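Local coordinates for outer surface protein (Bacillus cereus ATCC 14579, PDB 1X7F) that is of unproven function but probably acts as a 6-phospho-N-acetylmuramidase that cleaves glycosides of 6-phospho-N-acetylmuramic acid, at residues M25-G30 with N266-Q271; E144-N149 with C170-P175; L181-F186 with L223-N228; S200-T205 with G242-V247. All coordinates share one frame; numbering follows the deposited sequence.

Contact 1 of 4, residues M25-G30 with N266-Q271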
# COMPACT_ATOMS: atom_id res chain seq x y z
N MET A 25 11.74 1.63 8.22
CA MET A 25 12.01 1.86 6.76
C MET A 25 11.00 2.82 6.13
O MET A 25 9.79 2.66 6.31
CB MET A 25 12.07 0.53 5.99
CG MET A 25 12.27 0.67 4.48
SD MET A 25 13.39 -0.59 3.80
CE MET A 25 14.97 0.26 3.92
N GLU A 26 11.52 3.81 5.41
CA GLU A 26 10.72 4.80 4.70
C GLU A 26 9.78 4.16 3.68
O GLU A 26 10.13 3.14 3.07
CB GLU A 26 11.64 5.85 4.04
CG GLU A 26 11.28 6.21 2.60
CD GLU A 26 12.28 7.16 1.95
OE1 GLU A 26 13.51 6.93 2.05
OE2 GLU A 26 11.83 8.13 1.31
N ARG A 27 8.59 4.74 3.54
CA ARG A 27 7.55 4.23 2.63
C ARG A 27 7.33 5.21 1.49
O ARG A 27 7.12 6.40 1.71
CB ARG A 27 6.24 3.96 3.39
CG ARG A 27 6.32 2.70 4.24
CD ARG A 27 5.17 2.47 5.19
NE ARG A 27 5.47 1.34 6.07
CZ ARG A 27 4.62 0.80 6.94
NH1 ARG A 27 3.39 1.28 7.08
NH2 ARG A 27 5.00 -0.22 7.69
N LYS A 28 7.41 4.71 0.26
CA LYS A 28 7.32 5.57 -0.91
C LYS A 28 6.07 5.28 -1.70
O LYS A 28 5.53 4.17 -1.65
CB LYS A 28 8.53 5.38 -1.83
CG LYS A 28 9.84 5.89 -1.29
CD LYS A 28 10.92 5.76 -2.37
CE LYS A 28 12.32 6.07 -1.85
NZ LYS A 28 13.30 6.35 -2.97
N LEU A 29 5.63 6.30 -2.43
CA LEU A 29 4.63 6.14 -3.48
C LEU A 29 5.33 6.20 -4.84
O LEU A 29 6.23 7.01 -5.05
CB LEU A 29 3.53 7.20 -3.38
CG LEU A 29 2.41 6.84 -2.39
CD1 LEU A 29 1.60 8.07 -2.01
CD2 LEU A 29 1.51 5.68 -2.95
N GLY A 30 4.89 5.34 -5.76
CA GLY A 30 5.46 5.30 -7.10
C GLY A 30 4.40 5.34 -8.19
O GLY A 30 3.23 5.12 -7.92
N ASN A 266 -1.93 8.68 5.39
CA ASN A 266 -0.88 8.40 6.37
C ASN A 266 -0.29 7.04 6.04
O ASN A 266 -0.99 6.03 6.00
CB ASN A 266 -1.43 8.45 7.81
CG ASN A 266 -0.33 8.45 8.88
OD1 ASN A 266 0.68 7.76 8.75
ND2 ASN A 266 -0.54 9.20 9.95
N ARG A 267 1.01 7.00 5.78
CA ARG A 267 1.63 5.79 5.24
C ARG A 267 2.04 4.84 6.35
O ARG A 267 2.22 3.64 6.10
CB ARG A 267 2.87 6.14 4.43
CG ARG A 267 2.60 7.11 3.30
CD ARG A 267 3.80 7.36 2.39
NE ARG A 267 3.52 8.42 1.43
CZ ARG A 267 4.42 8.99 0.64
NH1 ARG A 267 5.69 8.63 0.70
NH2 ARG A 267 4.04 9.95 -0.18
N TYR A 268 2.15 5.41 7.55
CA TYR A 268 2.74 4.79 8.73
C TYR A 268 1.72 4.53 9.85
O TYR A 268 2.09 4.16 10.96
CB TYR A 268 3.89 5.68 9.26
CG TYR A 268 4.85 6.15 8.17
CD1 TYR A 268 4.73 7.43 7.61
CD2 TYR A 268 5.86 5.31 7.69
CE1 TYR A 268 5.61 7.86 6.61
CE2 TYR A 268 6.73 5.73 6.69
CZ TYR A 268 6.61 7.01 6.15
OH TYR A 268 7.47 7.42 5.16
N MET A 269 0.44 4.73 9.53
CA MET A 269 -0.68 4.32 10.38
C MET A 269 -2.01 4.06 9.67
O MET A 269 -2.39 4.77 8.76
CB MET A 269 -0.90 5.29 11.52
CG MET A 269 -1.69 4.64 12.64
SD MET A 269 -2.24 5.91 13.71
CE MET A 269 -2.80 7.11 12.50
N LEU A 270 -2.70 3.03 10.14
CA LEU A 270 -4.00 2.65 9.61
C LEU A 270 -5.07 3.70 9.87
O LEU A 270 -5.25 4.15 11.00
CB LEU A 270 -4.42 1.32 10.21
CG LEU A 270 -5.68 0.65 9.64
CD1 LEU A 270 -5.54 0.34 8.14
CD2 LEU A 270 -5.92 -0.62 10.42
N GLN A 271 -5.77 4.10 8.80
CA GLN A 271 -6.85 5.08 8.87
C GLN A 271 -8.10 4.44 8.28
O GLN A 271 -8.11 4.05 7.11
CB GLN A 271 -6.52 6.36 8.09
CG GLN A 271 -5.21 7.04 8.45
CD GLN A 271 -4.90 8.20 7.52
OE1 GLN A 271 -4.59 8.00 6.33
NE2 GLN A 271 -4.95 9.43 8.06
O HOH W 1 7.14 8.63 -2.03
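Arg27 and Arg267 bring the two backbones nearest, their CA atoms 6.7 Å apart, and side chains make the bonds across the gap. The residues from Met25 lead into strand 28-33, while Asn266 to Met269 form a loop ahead of strand 270-276, tightened by an Asx turn in which Asn266 OD1 accepts from Tyr268 N. Each arginine reaches for the other's carbonyl. Arg27 NH1 donates to Arg267 O at 2.8 Å, in the carbonyl plane and on a lone pair. In return Arg267 NH1 meets Arg27 O at 2.8 Å, tilted 20° from the plane of that carbonyl. Both chains run extended from CG to NE, and this length lets arginine span the gap and still donate from the edge of its guanidinium. Leu29 CG lies over one face of the Arg267 guanidinium, offset toward its rim, and Leu29 CD1 packs 3.6 Å from Arg267 NH2. Tyr268, in one of its two conformers, runs antiparallel alongside Arg27, ring and guanidinium planes 24° apart. A water accepts from Leu29 N and, weakly, from Arg267 NH1. The contact fastens the start of the parallel-stranded domain's first strand to the loop entering the mixed sheet. Trp239 of helix 231-240 lies against Arg27, Leu29 and Arg267, Arg267 NH2 also reaches Gly54 O just before strand 55-62, and Lys28 pairs with Val247 on the neighbouring strand 246-249.

Contact 2 of 4, residues E144-N149 with C170-P175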
# COMPACT_ATOMS: atom_id res chain seq x y z
N GLU A 144 16.99 -4.62 -8.68
CA GLU A 144 15.65 -4.99 -8.23
C GLU A 144 15.31 -6.44 -8.59
O GLU A 144 15.36 -6.83 -9.75
CB GLU A 144 14.59 -4.04 -8.76
CG GLU A 144 13.20 -4.34 -8.21
CD GLU A 144 12.23 -3.20 -8.41
OE1 GLU A 144 12.06 -2.40 -7.47
OE2 GLU A 144 11.64 -3.09 -9.49
N LEU A 145 14.97 -7.22 -7.57
CA LEU A 145 14.61 -8.62 -7.76
C LEU A 145 13.09 -8.79 -7.75
O LEU A 145 12.36 -7.95 -7.20
CB LEU A 145 15.23 -9.49 -6.67
CG LEU A 145 16.75 -9.44 -6.45
CD1 LEU A 145 17.07 -10.17 -5.18
CD2 LEU A 145 17.53 -10.03 -7.63
N ASN A 146 12.63 -9.87 -8.36
CA ASN A 146 11.22 -10.23 -8.36
C ASN A 146 10.88 -10.87 -7.02
O ASN A 146 11.40 -11.93 -6.67
CB ASN A 146 10.94 -11.22 -9.52
CG ASN A 146 9.45 -11.37 -9.82
OD1 ASN A 146 8.57 -11.06 -9.00
ND2 ASN A 146 9.15 -11.84 -11.02
N VAL A 147 9.99 -10.23 -6.26
CA VAL A 147 9.53 -10.78 -4.97
C VAL A 147 8.55 -11.94 -5.17
O VAL A 147 8.47 -12.84 -4.33
CB VAL A 147 8.92 -9.68 -4.07
CG1 VAL A 147 8.62 -10.21 -2.67
CG2 VAL A 147 9.90 -8.53 -3.94
N SER A 148 7.85 -11.94 -6.32
CA SER A 148 6.71 -12.83 -6.56
C SER A 148 6.99 -14.33 -6.74
O SER A 148 6.07 -15.09 -7.00
CB SER A 148 5.87 -12.30 -7.73
OG SER A 148 5.47 -10.96 -7.51
N ASN A 149 8.25 -14.74 -6.59
CA ASN A 149 8.62 -16.15 -6.66
C ASN A 149 8.98 -16.64 -5.26
O ASN A 149 9.97 -16.19 -4.67
CB ASN A 149 9.78 -16.36 -7.64
CG ASN A 149 9.84 -17.79 -8.19
OD1 ASN A 149 9.08 -18.68 -7.80
ND2 ASN A 149 10.75 -18.00 -9.13
N CYS A 170 10.73 -5.96 -5.99
CA CYS A 170 9.38 -5.56 -6.38
C CYS A 170 8.62 -6.75 -6.93
O CYS A 170 9.15 -7.53 -7.73
CB CYS A 170 9.41 -4.40 -7.38
SG CYS A 170 7.79 -3.75 -7.82
N HIS A 171 7.38 -6.88 -6.49
CA HIS A 171 6.46 -7.88 -7.00
C HIS A 171 6.12 -7.64 -8.46
O HIS A 171 6.32 -6.53 -8.97
CB HIS A 171 5.17 -7.80 -6.21
CG HIS A 171 5.19 -8.60 -4.94
ND1 HIS A 171 4.91 -9.95 -4.91
CD2 HIS A 171 5.38 -8.22 -3.66
CE1 HIS A 171 4.97 -10.38 -3.67
NE2 HIS A 171 5.26 -9.35 -2.89
N ASN A 172 5.60 -8.68 -9.14
CA ASN A 172 5.00 -8.54 -10.47
C ASN A 172 3.63 -7.88 -10.35
O ASN A 172 3.04 -7.84 -9.26
CB ASN A 172 4.80 -9.88 -11.15
CG ASN A 172 6.06 -10.43 -11.79
OD1 ASN A 172 6.88 -9.70 -12.35
ND2 ASN A 172 6.20 -11.75 -11.75
N PHE A 173 3.12 -7.38 -11.46
CA PHE A 173 1.70 -7.06 -11.53
C PHE A 173 1.10 -8.02 -12.54
O PHE A 173 1.84 -8.72 -13.24
CB PHE A 173 1.42 -5.57 -11.85
CG PHE A 173 2.04 -5.06 -13.13
CD1 PHE A 173 1.79 -5.68 -14.35
CD2 PHE A 173 2.80 -3.89 -13.12
CE1 PHE A 173 2.34 -5.20 -15.54
CE2 PHE A 173 3.36 -3.38 -14.29
CZ PHE A 173 3.13 -4.04 -15.51
N TYR A 174 -0.24 -8.07 -12.60
CA TYR A 174 -0.94 -9.11 -13.37
C TYR A 174 -2.07 -8.52 -14.22
O TYR A 174 -3.16 -8.22 -13.70
CB TYR A 174 -1.42 -10.23 -12.43
CG TYR A 174 -0.25 -10.92 -11.80
CD1 TYR A 174 0.30 -10.45 -10.60
CD2 TYR A 174 0.38 -12.01 -12.44
CE1 TYR A 174 1.44 -11.06 -10.04
CE2 TYR A 174 1.50 -12.63 -11.89
CZ TYR A 174 2.02 -12.14 -10.70
OH TYR A 174 3.13 -12.75 -10.15
N PRO A 175 -1.79 -8.34 -15.52
CA PRO A 175 -2.73 -7.73 -16.47
C PRO A 175 -3.96 -8.57 -16.76
O PRO A 175 -4.98 -8.01 -17.15
CB PRO A 175 -1.90 -7.62 -17.78
CG PRO A 175 -0.46 -7.73 -17.31
CD PRO A 175 -0.51 -8.69 -16.17
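Ser148 OG sits between two groups of the other segment: it accepts from Asn172 N at 2.8 Å and shares a hydrogen bond with His171 ND1, also at 2.8 Å, lying near the plane of the imidazole at its edge. Serine suits this spot because one small hydroxyl can serve a backbone amide and a ring nitrogen at once. The Ser148 OG bond to ND1, together with that between NE2 and Ser190 OG, satisfies both ring nitrogens of the buried His171 and fixes the ring's rotation. Val147 then lies over one face, its CB 3.8 Å from the ring centroid in a CH-pi contact.

The main chains make a parallel bridge at Asn146 and Cys170. Cys170 N donates to Leu145 O at 2.8 Å, and Val147 N returns a bond to Cys170 O at 3.2 Å; that oxygen also accepts from Arg121 NH2. Asn146 OD1 turns back to accept from Ser148 N, closing an Asx turn, while its ND2 is taken by Asp123 O. Glu144 packs on Cys170 CB but forms its salt bridge with Arg57. Adjacent parallel strands 142-146 and 167-170 of the TIM-barrel-like domain thus end side by side, with helix 183-195 covering His171 and strand 201-204 meeting Cys170.

Contact 3 of 4, residues L181-F186 with L223-N228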
# COMPACT_ATOMS: atom_id res chain seq x y z
N LEU A 181 -1.83 -12.50 -7.50
CA LEU A 181 -1.40 -13.38 -6.40
C LEU A 181 -2.49 -13.55 -5.34
O LEU A 181 -3.22 -12.60 -5.05
CB LEU A 181 -0.12 -12.84 -5.72
CG LEU A 181 1.10 -12.60 -6.61
CD1 LEU A 181 2.33 -12.22 -5.76
CD2 LEU A 181 1.38 -13.81 -7.54
N PRO A 182 -2.60 -14.76 -4.76
CA PRO A 182 -3.46 -14.97 -3.59
C PRO A 182 -2.78 -14.43 -2.35
O PRO A 182 -1.55 -14.29 -2.32
CB PRO A 182 -3.60 -16.51 -3.52
CG PRO A 182 -2.36 -17.04 -4.16
CD PRO A 182 -1.96 -16.02 -5.21
N TYR A 183 -3.59 -14.14 -1.34
CA TYR A 183 -3.10 -13.48 -0.15
C TYR A 183 -1.98 -14.23 0.59
O TYR A 183 -0.93 -13.66 0.85
CB TYR A 183 -4.24 -13.13 0.82
CG TYR A 183 -3.73 -12.31 1.97
CD1 TYR A 183 -3.41 -10.96 1.79
CD2 TYR A 183 -3.53 -12.87 3.23
CE1 TYR A 183 -2.93 -10.20 2.83
CE2 TYR A 183 -3.05 -12.11 4.30
CZ TYR A 183 -2.75 -10.78 4.08
OH TYR A 183 -2.27 -10.02 5.11
N ASP A 184 -2.21 -15.48 0.95
CA ASP A 184 -1.20 -16.20 1.75
C ASP A 184 0.12 -16.37 0.99
O ASP A 184 1.19 -16.26 1.60
CB ASP A 184 -1.73 -17.55 2.25
CG ASP A 184 -2.82 -17.42 3.32
OD1 ASP A 184 -2.89 -16.39 4.05
OD2 ASP A 184 -3.66 -18.33 3.52
N TYR A 185 0.05 -16.63 -0.31
CA TYR A 185 1.26 -16.74 -1.14
C TYR A 185 2.03 -15.42 -1.15
O TYR A 185 3.25 -15.40 -0.98
CB TYR A 185 0.91 -17.23 -2.56
CG TYR A 185 2.10 -17.32 -3.50
CD1 TYR A 185 2.93 -18.44 -3.51
CD2 TYR A 185 2.40 -16.27 -4.39
CE1 TYR A 185 4.01 -18.53 -4.36
CE2 TYR A 185 3.50 -16.35 -5.25
CZ TYR A 185 4.30 -17.48 -5.22
OH TYR A 185 5.39 -17.57 -6.06
N PHE A 186 1.30 -14.32 -1.37
CA PHE A 186 1.85 -12.97 -1.41
C PHE A 186 2.61 -12.60 -0.13
O PHE A 186 3.66 -11.94 -0.18
CB PHE A 186 0.72 -11.97 -1.67
CG PHE A 186 1.05 -10.54 -1.32
CD1 PHE A 186 1.66 -9.71 -2.26
CD2 PHE A 186 0.76 -10.03 -0.06
CE1 PHE A 186 1.97 -8.40 -1.95
CE2 PHE A 186 1.06 -8.70 0.25
CZ PHE A 186 1.67 -7.89 -0.70
N LEU A 223 -1.77 -8.12 -6.00
CA LEU A 223 -2.77 -8.99 -5.36
C LEU A 223 -4.01 -9.04 -6.23
O LEU A 223 -4.51 -7.99 -6.67
CB LEU A 223 -3.16 -8.47 -3.96
CG LEU A 223 -2.25 -8.87 -2.81
CD1 LEU A 223 -2.36 -7.89 -1.62
CD2 LEU A 223 -2.48 -10.33 -2.35
N GLU A 224 -4.52 -10.24 -6.47
CA GLU A 224 -5.74 -10.36 -7.26
C GLU A 224 -6.90 -9.61 -6.60
O GLU A 224 -7.69 -8.96 -7.29
CB GLU A 224 -6.12 -11.83 -7.53
CG GLU A 224 -7.32 -12.00 -8.46
CD GLU A 224 -7.16 -11.25 -9.77
OE1 GLU A 224 -6.02 -11.17 -10.28
OE2 GLU A 224 -8.17 -10.75 -10.33
N GLU A 225 -6.97 -9.66 -5.27
CA GLU A 225 -8.11 -9.10 -4.52
C GLU A 225 -8.21 -7.58 -4.64
O GLU A 225 -9.25 -6.99 -4.31
CB GLU A 225 -8.07 -9.52 -3.05
CG GLU A 225 -6.83 -9.02 -2.29
CD GLU A 225 -6.59 -9.80 -1.02
OE1 GLU A 225 -6.20 -10.99 -1.10
OE2 GLU A 225 -6.79 -9.22 0.07
N HIS A 226 -7.14 -6.96 -5.13
CA HIS A 226 -7.07 -5.51 -5.29
C HIS A 226 -7.62 -5.02 -6.63
O HIS A 226 -7.83 -3.81 -6.79
CB HIS A 226 -5.62 -5.04 -5.14
CG HIS A 226 -5.13 -5.01 -3.73
ND1 HIS A 226 -3.83 -4.68 -3.41
CD2 HIS A 226 -5.77 -5.24 -2.55
CE1 HIS A 226 -3.68 -4.71 -2.10
NE2 HIS A 226 -4.84 -5.05 -1.55
N ARG A 227 -7.85 -5.93 -7.58
CA ARG A 227 -8.19 -5.56 -8.96
C ARG A 227 -9.38 -4.59 -9.08
O ARG A 227 -9.41 -3.71 -9.96
CB ARG A 227 -8.46 -6.81 -9.79
CG ARG A 227 -8.51 -6.57 -11.31
CD ARG A 227 -8.49 -7.86 -12.14
NE ARG A 227 -7.30 -8.66 -11.84
CZ ARG A 227 -6.08 -8.43 -12.34
NH1 ARG A 227 -5.86 -7.42 -13.19
NH2 ARG A 227 -5.08 -9.21 -11.99
N ASN A 228 -10.37 -4.76 -8.20
CA ASN A 228 -11.58 -3.93 -8.24
C ASN A 228 -11.84 -3.18 -6.93
O ASN A 228 -13.00 -2.92 -6.59
CB ASN A 228 -12.79 -4.79 -8.64
CG ASN A 228 -12.59 -5.50 -9.98
OD1 ASN A 228 -12.45 -4.86 -11.03
ND2 ASN A 228 -12.57 -6.83 -9.95
O HOH W 2 -5.63 -11.85 -3.72
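Leu181 CA lies 4.7 Å from Leu223 CA at a single backbone bridge, in which Glu224 N donates to Leu181 O at 3.0 Å. The same carbonyl also accepts from a water that takes Glu225 N as donor and gives its other hydrogen to Glu225 OE1, so the oxygen is gripped twice. Leu223 carries the apolar part. Its CD1 stands over the centre of the Phe186 ring in a CH-pi contact, 4.0 Å from the centroid, and its CD2 touches Phe186 CB at 3.7 Å; a branched leucine can thus cover an aromatic face and flank its stem at once. With Phe186 CG anti to the backbone N (chi1 163°), the ring lies across the leucine. In this TIM-barrel-like domain both segments fall where loops following strands 167-170 and 201-204 run toward helices 183-195 and 231-240. Pro182 is the N-cap of helix 183-195, Phe186 N bonding to Pro182 O in its first turn; the partner loop has a short 3-10 segment beginning at Glu224. On the outer side Glu225 OE1 approaches Tyr183 CB to 3.5 Å, while the Tyr183 hydroxyl bonds to Tyr374. Within its own loop Glu224 is held side-on by Arg227, through NE and NH2, one for each carboxylate oxygen.

Contact 4 of 4, residues S200-T205 with G242-V247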
# COMPACT_ATOMS: atom_id res chain seq x y z
N SER A 200 10.99 -3.65 -0.10
CA SER A 200 9.99 -4.31 -0.93
C SER A 200 9.02 -3.31 -1.53
O SER A 200 8.86 -2.20 -1.01
CB SER A 200 9.22 -5.36 -0.14
OG SER A 200 8.58 -4.78 0.97
N ALA A 201 8.39 -3.71 -2.63
CA ALA A 201 7.38 -2.91 -3.29
C ALA A 201 6.37 -3.84 -3.98
O ALA A 201 6.69 -4.97 -4.34
CB ALA A 201 8.04 -1.95 -4.31
N ALA A 202 5.14 -3.35 -4.13
CA ALA A 202 4.11 -4.04 -4.91
C ALA A 202 3.31 -3.00 -5.69
O ALA A 202 3.42 -1.78 -5.44
CB ALA A 202 3.17 -4.86 -3.98
N PHE A 203 2.49 -3.50 -6.60
CA PHE A 203 1.72 -2.67 -7.53
C PHE A 203 0.24 -2.61 -7.19
O PHE A 203 -0.38 -3.61 -6.81
CB PHE A 203 1.84 -3.23 -8.94
CG PHE A 203 3.17 -2.96 -9.61
CD1 PHE A 203 4.13 -3.98 -9.73
CD2 PHE A 203 3.45 -1.71 -10.14
CE1 PHE A 203 5.33 -3.74 -10.38
CE2 PHE A 203 4.65 -1.46 -10.79
CZ PHE A 203 5.60 -2.48 -10.90
N ILE A 204 -0.32 -1.41 -7.35
CA ILE A 204 -1.76 -1.21 -7.28
C ILE A 204 -2.26 -0.68 -8.61
O ILE A 204 -1.48 -0.21 -9.45
CB ILE A 204 -2.13 -0.24 -6.12
CG1 ILE A 204 -1.61 1.18 -6.39
CG2 ILE A 204 -1.69 -0.82 -4.78
CD1 ILE A 204 -2.03 2.20 -5.34
N THR A 205 -3.57 -0.75 -8.83
CA THR A 205 -4.13 -0.37 -10.10
C THR A 205 -5.07 0.83 -10.02
O THR A 205 -5.92 0.93 -9.11
CB THR A 205 -4.81 -1.58 -10.76
OG1 THR A 205 -5.19 -1.26 -12.11
CG2 THR A 205 -6.13 -1.94 -10.07
N GLY A 242 2.48 -4.62 6.90
CA GLY A 242 3.82 -4.44 7.46
C GLY A 242 4.95 -5.02 6.61
O GLY A 242 6.10 -5.04 7.03
N LEU A 243 4.63 -5.51 5.41
CA LEU A 243 5.62 -6.24 4.61
C LEU A 243 6.00 -5.52 3.31
O LEU A 243 6.84 -6.02 2.55
CB LEU A 243 5.13 -7.67 4.31
CG LEU A 243 4.86 -8.62 5.49
CD1 LEU A 243 4.38 -9.97 4.97
CD2 LEU A 243 6.08 -8.79 6.42
N ILE A 244 5.38 -4.38 3.05
CA ILE A 244 5.58 -3.64 1.81
C ILE A 244 5.97 -2.23 2.18
O ILE A 244 5.30 -1.60 2.99
CB ILE A 244 4.29 -3.68 0.90
CG1 ILE A 244 3.93 -5.12 0.48
CG2 ILE A 244 4.44 -2.78 -0.35
CD1 ILE A 244 5.00 -5.83 -0.45
N ASP A 245 7.07 -1.76 1.60
CA ASP A 245 7.54 -0.40 1.81
C ASP A 245 6.99 0.57 0.77
O ASP A 245 6.46 1.61 1.12
CB ASP A 245 9.08 -0.36 1.80
CG ASP A 245 9.67 -1.39 2.74
OD1 ASP A 245 9.25 -1.45 3.91
OD2 ASP A 245 10.56 -2.18 2.39
N ASP A 246 7.12 0.21 -0.51
CA ASP A 246 6.76 1.12 -1.60
C ASP A 246 5.50 0.67 -2.34
O ASP A 246 5.34 -0.51 -2.66
CB ASP A 246 7.94 1.29 -2.57
CG ASP A 246 9.16 1.92 -1.90
OD1 ASP A 246 9.07 2.31 -0.71
OD2 ASP A 246 10.26 2.09 -2.48
N VAL A 247 4.61 1.62 -2.61
CA VAL A 247 3.37 1.32 -3.32
C VAL A 247 3.42 2.02 -4.69
O VAL A 247 3.54 3.24 -4.77
CB VAL A 247 2.12 1.71 -2.47
CG1 VAL A 247 0.83 1.61 -3.29
CG2 VAL A 247 2.02 0.83 -1.23
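Ser200 and the turn Leu243 to Asp246 form the densest part of this buried contact, because the N, O and OG of the serine are all engaged there. In one of its two conformers the OG, set between the backbone N and the carbonyl carbon by a chi1 of 59°, donates to Leu243 O at 2.7 Å. The backbone N is held by Asp245 OD2 at 2.9 Å, a fairly straight bond that meets the carboxylate on its anti side. The carbonyl accepts twice, from Asp246 N in the carbonyl plane and from Asp245 N well above it. A small hydroxyl residue suits the close approach to the loop, and an aspartate is short enough to reach the serine amide from the adjoining turn. Beyond this knot the pairing becomes that of a regular parallel sheet: Ala201 faces Asp246, their CA atoms 4.4 Å apart, and Ala202 N donates to Asp246 O at 3.2 Å. The alanines keep the strands close, Ala201 CB lying 3.7 Å from Asp246 CB. Ile204 CD1 touches Val247 CG1 at 3.6 Å, the two side chains crossing at about a right angle. Buried Asp246 salt-bridges Arg57 and Arg199 through OD2 and accepts from Lys28 N at OD1.

The looser side is the partly exposed Gly242 and Leu243, where the leucine turns the end of its side chain away to helix 183-195. Adjacent parallel strands joined through helix 231-240 make a beta-alpha-beta crossover, the repeating element of a TIM-barrel-like domain.

Contacts 2, 3 and 4 all lie inside the long loop closed by contact 1, which joins the first strand, 28-33, to the start of strand 270-276 and so ties the parallel-stranded domain to the mixed-sheet domain. Contact 2 closes before contacts 3 and 4 open, whereas the segments of these two alternate along the chain. Contacts 1, 2 and 4 reach the same parallel sheet: contact 4 touches both others, its centre about 10 Å from each of theirs. His171 N with Ala201 O joins strands 167-170 and 201-204, closing the barrel. Contact 3, centred about 12 Å from the centres of contacts 2 and 4, lies where loops after those strands approach helices 183-195 and 231-240.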